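Local atomic coordinates of mandelate racemase/muconate lactonizing enzyme-like protein (Rubrobacter xylanophilus DSM 9941, PDB entry 2QQ6), a protein that binds magnesium and is probably a lyase of the enolase superfamily, related to mandelate racemase and muconate lactonizing enzyme. Residues Glu37-Ala42 with Met289-Lys294; Arg119-Leu124 with His368-Glu373; Glu300-Ala305 with Cys333-Asn338; Phe315-Val320 with Ser337-Leu342. One frame throughout, in Å; residues are numbered along the deposited sequence.

Interaction 1 (Glu37-Ala42 with Met289-Lys294)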
# COMPACT_ATOMS: atom_id res chain seq x y z
N GLU B 37 3.80 9.46 -16.08
CA GLU B 37 3.45 8.04 -16.27
C GLU B 37 3.54 7.24 -14.98
O GLU B 37 4.54 7.32 -14.25
CB GLU B 37 4.39 7.41 -17.30
CG GLU B 37 3.98 6.02 -17.73
CD GLU B 37 5.07 5.32 -18.50
OE1 GLU B 37 5.98 6.02 -19.00
OE2 GLU B 37 5.02 4.07 -18.63
N CYS B 38 2.49 6.46 -14.68
CA CYS B 38 2.47 5.64 -13.48
C CYS B 38 3.19 4.32 -13.75
O CYS B 38 3.40 3.93 -14.90
CB CYS B 38 1.03 5.32 -13.06
SG CYS B 38 0.05 6.69 -12.36
N TYR B 39 3.59 3.66 -12.67
CA TYR B 39 4.26 2.37 -12.75
C TYR B 39 3.16 1.35 -13.04
O TYR B 39 2.00 1.54 -12.67
CB TYR B 39 4.93 2.06 -11.41
CG TYR B 39 5.32 0.61 -11.21
CD1 TYR B 39 6.57 0.14 -11.61
CD2 TYR B 39 4.43 -0.30 -10.62
CE1 TYR B 39 6.92 -1.20 -11.44
CE2 TYR B 39 4.77 -1.63 -10.45
CZ TYR B 39 6.01 -2.07 -10.86
OH TYR B 39 6.35 -3.40 -10.71
N PRO B 40 3.50 0.26 -13.73
CA PRO B 40 2.50 -0.76 -14.03
C PRO B 40 2.08 -1.56 -12.80
O PRO B 40 2.58 -2.65 -12.55
CB PRO B 40 3.19 -1.62 -15.08
CG PRO B 40 4.65 -1.48 -14.72
CD PRO B 40 4.77 -0.01 -14.44
N SER B 41 1.16 -1.02 -12.03
CA SER B 41 0.72 -1.70 -10.83
C SER B 41 -0.73 -2.20 -10.89
O SER B 41 -1.64 -1.47 -11.29
CB SER B 41 0.89 -0.78 -9.62
OG SER B 41 0.57 -1.46 -8.42
N ALA B 42 -0.91 -3.46 -10.50
CA ALA B 42 -2.23 -4.09 -10.45
C ALA B 42 -3.03 -3.75 -11.70
O ALA B 42 -2.43 -3.55 -12.77
CB ALA B 42 -2.97 -3.62 -9.21
N MSE B 289 17.43 1.16 -4.80
CA MSE B 289 16.80 1.28 -6.08
C MSE B 289 15.30 1.42 -6.05
O MSE B 289 14.58 0.49 -6.39
CB MSE B 289 17.17 0.09 -6.93
CG MSE B 289 16.86 -1.22 -6.28
SE MSE B 289 17.22 -2.73 -7.50
CE MSE B 289 15.36 -3.05 -8.14
N PRO B 290 14.79 2.59 -5.64
CA PRO B 290 13.33 2.73 -5.62
C PRO B 290 12.89 3.00 -7.06
O PRO B 290 13.72 3.08 -7.96
CB PRO B 290 13.12 3.93 -4.70
CG PRO B 290 14.30 4.78 -5.00
CD PRO B 290 15.44 3.78 -5.07
N ASP B 291 11.58 3.12 -7.27
CA ASP B 291 11.06 3.37 -8.61
C ASP B 291 10.24 4.66 -8.59
O ASP B 291 9.12 4.69 -8.07
CB ASP B 291 10.19 2.17 -9.04
CG ASP B 291 9.86 2.18 -10.52
OD1 ASP B 291 9.26 3.17 -11.00
OD2 ASP B 291 10.18 1.19 -11.22
N VAL B 292 10.81 5.72 -9.16
CA VAL B 292 10.16 7.03 -9.20
C VAL B 292 8.67 7.01 -9.54
O VAL B 292 7.90 7.80 -8.97
CB VAL B 292 10.86 7.95 -10.20
CG1 VAL B 292 10.19 9.31 -10.23
CG2 VAL B 292 12.32 8.08 -9.83
N ALA B 293 8.26 6.14 -10.45
CA ALA B 293 6.86 6.07 -10.84
C ALA B 293 6.07 5.12 -9.96
O ALA B 293 4.89 4.85 -10.23
CB ALA B 293 6.73 5.64 -12.30
N LYS B 294 6.70 4.63 -8.90
CA LYS B 294 6.03 3.71 -8.01
C LYS B 294 6.11 4.16 -6.55
O LYS B 294 5.10 4.10 -5.83
CB LYS B 294 6.65 2.32 -8.16
CG LYS B 294 5.92 1.19 -7.44
CD LYS B 294 6.70 -0.13 -7.56
CE LYS B 294 6.05 -1.25 -6.77
NZ LYS B 294 6.85 -2.50 -6.84
O HOH W 1 8.64 -3.73 -8.85
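NZ of K294 is held by several groups, one of them shared with Y39: a water accepts from NZ of K294 and donates to OH of Y39, both at 3.0 Å. NZ also bonds the backbone oxygen of the magnesium-binding residue E268 and more weakly OD1 of N269, while OH of Y39 bonds the backbone oxygen of F79 of the second subunit. The two side chains run side by side in the same direction. With CG of K294 anti to its backbone N (chi1 -171°) and the chain extended beyond, CD lies over the centre of the Y39 ring, 3.7 Å from the centroid, a CH-pi contact. Lysine suits this place because its methylenes lie on the ring while NZ reaches past to polar partners. P40 CD lies against the other face, toward the rim. D291 approaches CD1 of Y39, its carboxylate turned 76° from the ring. Its OD1 caps the short helix by accepting from A293 N at 3.2 Å through the anti lone pair, while OD2 bonds H318 ND1, a pairing that recalls the His-Asp dyad of mandelate racemase. A293 is small enough for its CB to sit 3.4 Å from O of E37, and its own O takes a weak bond from Y39 N. The contact joins the loop after strand 32-37 of the N-terminal domain to helix 292-295 beyond barrel strand 287-288, with helix 298-310 packed on V292.

Interaction 2 (Arg119-Leu124 with His368-Glu373)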
# COMPACT_ATOMS: atom_id res chain seq x y z
N ARG B 119 25.20 16.16 -13.51
CA ARG B 119 25.60 15.57 -14.79
C ARG B 119 24.45 15.79 -15.76
O ARG B 119 23.28 15.81 -15.35
CB ARG B 119 25.88 14.07 -14.62
CG ARG B 119 24.64 13.24 -14.28
CD ARG B 119 25.01 11.82 -13.90
NE ARG B 119 25.93 11.81 -12.77
CZ ARG B 119 25.60 12.21 -11.54
NH1 ARG B 119 24.38 12.65 -11.29
NH2 ARG B 119 26.50 12.19 -10.58
N ARG B 120 24.78 15.96 -17.04
CA ARG B 120 23.75 16.21 -18.05
C ARG B 120 23.27 14.95 -18.78
O ARG B 120 22.15 14.92 -19.29
CB ARG B 120 24.26 17.22 -19.07
CG ARG B 120 23.15 18.09 -19.65
CD ARG B 120 22.74 19.22 -18.69
NE ARG B 120 23.03 20.54 -19.27
CZ ARG B 120 23.09 21.67 -18.57
NH1 ARG B 120 22.88 21.65 -17.25
NH2 ARG B 120 23.36 22.83 -19.18
N ARG B 121 24.11 13.93 -18.85
CA ARG B 121 23.72 12.69 -19.51
C ARG B 121 23.87 11.52 -18.55
O ARG B 121 24.93 11.35 -17.92
CB ARG B 121 24.54 12.44 -20.77
CG ARG B 121 25.95 11.93 -20.54
CD ARG B 121 26.58 11.61 -21.89
NE ARG B 121 27.56 10.53 -21.82
CZ ARG B 121 27.84 9.73 -22.85
NH1 ARG B 121 27.22 9.90 -24.00
NH2 ARG B 121 28.74 8.77 -22.72
N VAL B 122 22.80 10.73 -18.44
CA VAL B 122 22.75 9.59 -17.52
C VAL B 122 22.86 8.20 -18.15
O VAL B 122 22.20 7.87 -19.14
CB VAL B 122 21.47 9.65 -16.64
CG1 VAL B 122 21.03 11.10 -16.48
CG2 VAL B 122 20.35 8.78 -17.22
N ARG B 123 23.69 7.39 -17.52
CA ARG B 123 23.96 6.04 -17.95
C ARG B 123 22.87 5.05 -17.52
O ARG B 123 22.34 5.12 -16.41
CB ARG B 123 25.31 5.62 -17.39
CG ARG B 123 25.68 4.20 -17.58
CD ARG B 123 26.87 3.94 -16.71
NE ARG B 123 27.21 2.53 -16.69
CZ ARG B 123 28.06 2.00 -15.82
NH1 ARG B 123 28.64 2.77 -14.91
NH2 ARG B 123 28.33 0.70 -15.87
N LEU B 124 22.56 4.12 -18.42
CA LEU B 124 21.54 3.11 -18.17
C LEU B 124 22.15 1.73 -18.05
O LEU B 124 23.35 1.55 -18.25
CB LEU B 124 20.55 3.07 -19.32
CG LEU B 124 19.85 4.36 -19.70
CD1 LEU B 124 19.27 4.20 -21.08
CD2 LEU B 124 18.79 4.70 -18.67
N HIS B 368 23.10 5.58 -22.81
CA HIS B 368 23.00 6.82 -22.07
C HIS B 368 21.78 7.62 -22.52
O HIS B 368 21.22 7.38 -23.59
CB HIS B 368 24.24 7.68 -22.30
CG HIS B 368 25.48 7.16 -21.63
ND1 HIS B 368 25.72 7.31 -20.28
CD2 HIS B 368 26.56 6.54 -22.14
CE1 HIS B 368 26.90 6.81 -19.99
NE2 HIS B 368 27.44 6.33 -21.10
N ILE B 369 21.36 8.56 -21.68
CA ILE B 369 20.26 9.44 -22.03
C ILE B 369 20.82 10.84 -21.80
O ILE B 369 21.29 11.13 -20.70
CB ILE B 369 19.03 9.22 -21.14
CG1 ILE B 369 18.35 7.90 -21.53
CG2 ILE B 369 18.06 10.39 -21.31
CD1 ILE B 369 16.97 7.72 -20.90
N GLU B 370 20.80 11.68 -22.84
CA GLU B 370 21.30 13.04 -22.76
C GLU B 370 20.14 13.95 -22.43
O GLU B 370 19.07 13.82 -23.01
CB GLU B 370 21.91 13.45 -24.09
CG GLU B 370 22.92 14.59 -24.03
CD GLU B 370 24.26 14.12 -23.49
OE1 GLU B 370 24.82 13.13 -24.04
OE2 GLU B 370 24.77 14.74 -22.53
N LEU B 371 20.34 14.89 -21.51
CA LEU B 371 19.25 15.78 -21.15
C LEU B 371 19.40 17.22 -21.62
O LEU B 371 20.42 17.88 -21.43
CB LEU B 371 18.99 15.73 -19.64
CG LEU B 371 17.81 14.82 -19.27
CD1 LEU B 371 17.47 14.93 -17.79
CD2 LEU B 371 16.59 15.22 -20.11
N THR B 372 18.31 17.67 -22.23
CA THR B 372 18.17 19.00 -22.81
C THR B 372 17.86 20.06 -21.77
O THR B 372 17.69 19.76 -20.59
CB THR B 372 17.01 18.99 -23.83
OG1 THR B 372 16.48 20.32 -23.96
CG2 THR B 372 15.90 18.04 -23.38
N GLU B 373 17.80 21.31 -22.23
CA GLU B 373 17.47 22.45 -21.37
C GLU B 373 16.03 22.88 -21.67
O GLU B 373 15.56 23.94 -21.22
CB GLU B 373 18.45 23.60 -21.60
CG GLU B 373 19.87 23.25 -21.20
CD GLU B 373 20.65 24.44 -20.65
OE1 GLU B 373 20.80 25.44 -21.38
OE2 GLU B 373 21.11 24.37 -19.49
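R121 reaches over to the neighbouring strand, where it meets E370 and then H368. Its CB and CG lie against the carboxylate of E370, and CD is 3.2 Å from OE1 of E370. CG of R121 stands between the backbone N and the carbonyl carbon, the crowded position (chi1 77°), and the chain is extended from there to NE. NE passes near CG and ND1 of H368, CZ lies 3.5 Å from CD2 of H368, and NH2 sits over the ring toward its rim. The flat guanidinium thus stacks on the imidazole, with centres 3.7 Å apart and planes 24° from parallel, the planar aromatic histidine offering it a matching surface. NH1 of R121 is 4.0 Å from OE1 of E370, beyond a salt bridge, though the opposite charges probably still attract. The H368 ring also touches R123, whose CB lies close to CE1 before its guanidinium leaves for a salt bridge with E212. An alanine in place of H368 would probably leave the R121 guanidinium without its stacking surface and freer to turn. R120 NH2 forms a salt bridge with E373 OE2 at 2.7 Å, an oxygen that R112 also holds. The backbones pair as antiparallel strands: V122 and I369 exchange two hydrogen bonds, and L371 N adds a third to R120 O. On the sheet face opposite R121 and H368, apolar V122 and I369 turn inward, and L124 CD1 meets I369 CG1 at 3.8 Å. Strand 368-370 thereby runs antiparallel along barrel strand 121-127, with helix 323-334 packed against V122, I369 and L371.

Interaction 3 (Glu300-Ala305 with Cys333-Asn338)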
# COMPACT_ATOMS: atom_id res chain seq x y z
N GLU B 300 10.01 12.71 -3.95
CA GLU B 300 10.21 11.61 -3.01
C GLU B 300 11.50 10.89 -3.34
O GLU B 300 12.37 10.72 -2.49
CB GLU B 300 9.06 10.60 -3.11
CG GLU B 300 9.04 9.60 -1.97
CD GLU B 300 8.51 10.20 -0.68
OE1 GLU B 300 8.94 11.31 -0.31
OE2 GLU B 300 7.66 9.55 -0.03
N ALA B 301 11.62 10.48 -4.59
CA ALA B 301 12.80 9.78 -5.04
C ALA B 301 14.08 10.58 -4.77
O ALA B 301 15.12 9.99 -4.50
CB ALA B 301 12.67 9.48 -6.51
N LYS B 302 14.02 11.91 -4.85
CA LYS B 302 15.22 12.70 -4.58
C LYS B 302 15.58 12.65 -3.10
O LYS B 302 16.76 12.51 -2.75
CB LYS B 302 15.03 14.16 -5.01
CG LYS B 302 16.22 15.04 -4.67
CD LYS B 302 16.10 16.36 -5.38
CE LYS B 302 17.27 17.27 -5.07
NZ LYS B 302 17.21 17.78 -3.67
N ARG B 303 14.57 12.80 -2.25
CA ARG B 303 14.76 12.72 -0.80
C ARG B 303 15.41 11.37 -0.50
O ARG B 303 16.40 11.29 0.23
CB ARG B 303 13.41 12.80 -0.06
CG ARG B 303 12.94 14.19 0.36
CD ARG B 303 12.57 14.19 1.84
NE ARG B 303 11.46 15.10 2.17
CZ ARG B 303 10.92 15.22 3.39
NH1 ARG B 303 11.37 14.50 4.41
NH2 ARG B 303 9.93 16.07 3.58
N ILE B 304 14.85 10.31 -1.08
CA ILE B 304 15.36 8.96 -0.89
C ILE B 304 16.85 8.87 -1.22
O ILE B 304 17.61 8.27 -0.48
CB ILE B 304 14.56 7.95 -1.75
CG1 ILE B 304 13.15 7.80 -1.16
CG2 ILE B 304 15.30 6.61 -1.82
CD1 ILE B 304 12.28 6.80 -1.87
N ALA B 305 17.25 9.49 -2.33
CA ALA B 305 18.64 9.49 -2.76
C ALA B 305 19.50 10.23 -1.75
O ALA B 305 20.62 9.83 -1.45
CB ALA B 305 18.76 10.14 -4.12
N CYS B 333 18.02 11.51 -11.64
CA CYS B 333 19.36 10.94 -11.73
C CYS B 333 20.39 12.05 -11.90
O CYS B 333 21.55 11.91 -11.50
CB CYS B 333 19.47 9.99 -12.91
SG CYS B 333 18.47 8.52 -12.79
N ALA B 334 19.98 13.16 -12.49
CA ALA B 334 20.87 14.28 -12.75
C ALA B 334 21.09 15.17 -11.54
O ALA B 334 22.19 15.67 -11.33
CB ALA B 334 20.33 15.10 -13.89
N ALA B 335 20.02 15.36 -10.77
CA ALA B 335 20.03 16.22 -9.59
C ALA B 335 20.63 15.63 -8.30
O ALA B 335 20.51 16.23 -7.23
CB ALA B 335 18.61 16.70 -9.31
N VAL B 336 21.26 14.47 -8.39
CA VAL B 336 21.83 13.86 -7.20
C VAL B 336 23.24 13.38 -7.45
O VAL B 336 23.54 12.80 -8.49
CB VAL B 336 20.96 12.68 -6.74
CG1 VAL B 336 19.59 13.19 -6.33
CG2 VAL B 336 20.82 11.67 -7.86
N SER B 337 24.12 13.62 -6.47
CA SER B 337 25.52 13.24 -6.59
C SER B 337 25.80 11.74 -6.57
O SER B 337 26.77 11.28 -7.17
CB SER B 337 26.35 13.91 -5.49
OG SER B 337 26.44 13.08 -4.34
N ASN B 338 24.95 10.99 -5.88
CA ASN B 338 25.16 9.55 -5.77
C ASN B 338 24.46 8.70 -6.83
O ASN B 338 24.13 7.55 -6.58
CB ASN B 338 24.76 9.06 -4.38
CG ASN B 338 23.38 9.52 -3.95
OD1 ASN B 338 22.75 8.90 -3.10
ND2 ASN B 338 22.90 10.62 -4.54
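The carboxamide of N338 is the one flat side-chain group in this contact, and its outer end comes up to A305 of the facing helix. CG of N338 lies 3.7 Å from the backbone O of A305. With chi1 at 51°, CG of N338 is placed between its own backbone N and carbonyl carbon, on the side that faces the helix. A short polar side chain fits beside a backbone carbonyl here, whichever way the amide is turned. An alanine in place of N338 would remove the carboxamide and would probably open a gap beside A305, leaving its carbonyl oxygen without that polar neighbour. The rest of the contact is apolar. CG1 of V336 lies anti to its carbonyl carbon (chi1 -64°) and touches CB of A305 at 3.9 Å and CG of K302 at 4.2 Å. A305 offers only a methyl group, which lets the branched valine come close to the helix. K302 and V336 slide past each other in opposite directions. The lysine chain stays extended as far as CE, which reaches to 4.0 Å from O of A335, and the last torsion then bends NZ aside; a flexible chain of this kind can lay its methylenes by the turn. The contact therefore packs helix 298-310 against the turn that ends helix 323-334, two consecutive helices of the barrel's outer layer, with F315 of the intervening loop touching both A305 and N338.

Interaction 4 (Phe315-Val320 with Ser337-Leu342)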
# COMPACT_ATOMS: atom_id res chain seq x y z
N PHE B 315 22.71 5.42 -5.62
CA PHE B 315 21.30 5.54 -5.98
C PHE B 315 21.09 5.03 -7.42
O PHE B 315 21.55 5.64 -8.38
CB PHE B 315 20.89 7.00 -5.90
CG PHE B 315 19.47 7.26 -6.30
CD1 PHE B 315 18.41 6.79 -5.54
CD2 PHE B 315 19.19 8.00 -7.45
CE1 PHE B 315 17.10 7.06 -5.90
CE2 PHE B 315 17.88 8.28 -7.81
CZ PHE B 315 16.84 7.80 -7.04
N ALA B 316 20.39 3.91 -7.56
CA ALA B 316 20.15 3.32 -8.88
C ALA B 316 18.70 2.88 -8.99
O ALA B 316 18.40 1.70 -8.85
CB ALA B 316 21.08 2.14 -9.09
N PRO B 317 17.80 3.81 -9.27
CA PRO B 317 16.37 3.52 -9.39
C PRO B 317 15.97 2.39 -10.34
O PRO B 317 16.62 2.15 -11.36
CB PRO B 317 15.78 4.86 -9.80
CG PRO B 317 16.88 5.48 -10.59
CD PRO B 317 18.10 5.17 -9.75
N HIS B 318 14.89 1.71 -9.98
CA HIS B 318 14.32 0.60 -10.74
C HIS B 318 13.41 1.30 -11.76
O HIS B 318 12.66 2.20 -11.40
CB HIS B 318 13.53 -0.31 -9.77
CG HIS B 318 12.79 -1.44 -10.42
ND1 HIS B 318 11.43 -1.41 -10.65
CD2 HIS B 318 13.21 -2.67 -10.83
CE1 HIS B 318 11.04 -2.56 -11.17
NE2 HIS B 318 12.10 -3.34 -11.29
N ASN B 319 13.49 0.89 -13.02
CA ASN B 319 12.69 1.51 -14.07
C ASN B 319 12.03 0.47 -14.94
O ASN B 319 12.69 -0.42 -15.47
CB ASN B 319 13.59 2.39 -14.94
CG ASN B 319 12.80 3.24 -15.93
OD1 ASN B 319 11.90 2.76 -16.61
ND2 ASN B 319 13.15 4.51 -16.01
N VAL B 320 10.72 0.61 -15.12
CA VAL B 320 9.97 -0.33 -15.94
C VAL B 320 8.91 0.43 -16.73
O VAL B 320 7.86 -0.12 -17.08
CB VAL B 320 9.31 -1.41 -15.06
CG1 VAL B 320 8.09 -0.84 -14.36
CG2 VAL B 320 8.97 -2.60 -15.89
N SER B 337 24.12 13.62 -6.47
CA SER B 337 25.52 13.24 -6.59
C SER B 337 25.80 11.74 -6.57
O SER B 337 26.77 11.28 -7.17
CB SER B 337 26.35 13.91 -5.49
OG SER B 337 26.44 13.08 -4.34
N ASN B 338 24.95 10.99 -5.88
CA ASN B 338 25.16 9.55 -5.77
C ASN B 338 24.46 8.70 -6.83
O ASN B 338 24.13 7.55 -6.58
CB ASN B 338 24.76 9.06 -4.38
CG ASN B 338 23.38 9.52 -3.95
OD1 ASN B 338 22.75 8.90 -3.10
ND2 ASN B 338 22.90 10.62 -4.54
N PHE B 339 24.24 9.26 -8.01
CA PHE B 339 23.60 8.48 -9.05
C PHE B 339 24.59 7.48 -9.60
O PHE B 339 25.78 7.78 -9.74
CB PHE B 339 23.12 9.35 -10.21
CG PHE B 339 22.71 8.55 -11.41
CD1 PHE B 339 21.60 7.72 -11.35
CD2 PHE B 339 23.48 8.56 -12.56
CE1 PHE B 339 21.27 6.89 -12.43
CE2 PHE B 339 23.16 7.73 -13.62
CZ PHE B 339 22.05 6.90 -13.56
N ALA B 340 24.09 6.29 -9.91
CA ALA B 340 24.92 5.21 -10.45
C ALA B 340 24.43 4.78 -11.84
O ALA B 340 25.05 5.12 -12.84
CB ALA B 340 24.90 4.04 -9.49
N VAL B 341 23.33 4.03 -11.90
CA VAL B 341 22.76 3.60 -13.18
C VAL B 341 21.26 3.47 -13.13
O VAL B 341 20.68 3.00 -12.15
CB VAL B 341 23.30 2.22 -13.66
CG1 VAL B 341 24.32 2.42 -14.78
CG2 VAL B 341 23.90 1.45 -12.50
N LEU B 342 20.63 3.87 -14.23
CA LEU B 342 19.18 3.80 -14.35
C LEU B 342 18.85 2.55 -15.19
O LEU B 342 19.60 2.17 -16.09
CB LEU B 342 18.65 5.07 -15.02
CG LEU B 342 17.16 5.15 -15.36
CD1 LEU B 342 16.33 4.82 -14.16
CD2 LEU B 342 16.83 6.53 -15.87
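L342 holds CG anti to the backbone N (chi1 174°), and chi2 of 52° then sets CD1 against both P317 and N319. CD1 of L342 touches CG of P317 at 3.7 Å, the two side chains crossing at about a right angle, and it lies equally near ND2 of N319. The amide thus rests its nitrogen end against a methyl group, while OD1 of N319 accepts from the backbone N of S321. The backbones are joined at the other end of the contact. N of F315 donates to O of N338 at 2.7 Å in a nearly straight bond (163°), and N of A340 returns one to O of F315 at 3.0 Å. CA of F339 adds a weaker C-H contact to that same oxygen. The two segments run nearly parallel, 15° apart, and on its far side 315-320 bonds the backbones of V288 and P290. Although not a regular strand, it therefore occupies the place of a barrel strand between 287-288 and 342-344, as expected in the (beta/alpha)7beta barrel of the enolase superfamily. Small and rigid residues suit so close a pairing: the methyl group of A316 lies 4.3 Å from CB of A340 and also faces O of V341. P317 CD approaches the edge of the F339 ring at 4.5 Å from CE1, and the same atom lies over one face of the F315 ring, toward its rim. The F315 ring itself leads away from 337-342 into the layer between barrel and helices, where it packs on A305 and V332.

Overall arrangement
Interactions 1 and 4 lie beside the metal site. The side chain of Y39 is about 8 Å from a bound magnesium ion, that of N319 about 10 Å, and that of K294 about 5 Å from the side chain of the metal ligand E268. D291 and H318 join the two contacts, OD2 to ND1 at 2.9 Å. Interaction 4 continues into interaction 2 through R123 O and L342 N, 3.0 Å apart, which carries the barrel wall round to strand 121-127. Interactions 3 and 4 share S337 and N338, their centres 9 Å apart, and R119 NH1 probably hydrogen-bonds V336 O, tying interaction 2 to interaction 3. Interactions 2 and 3 lie away from the magnesium ligands.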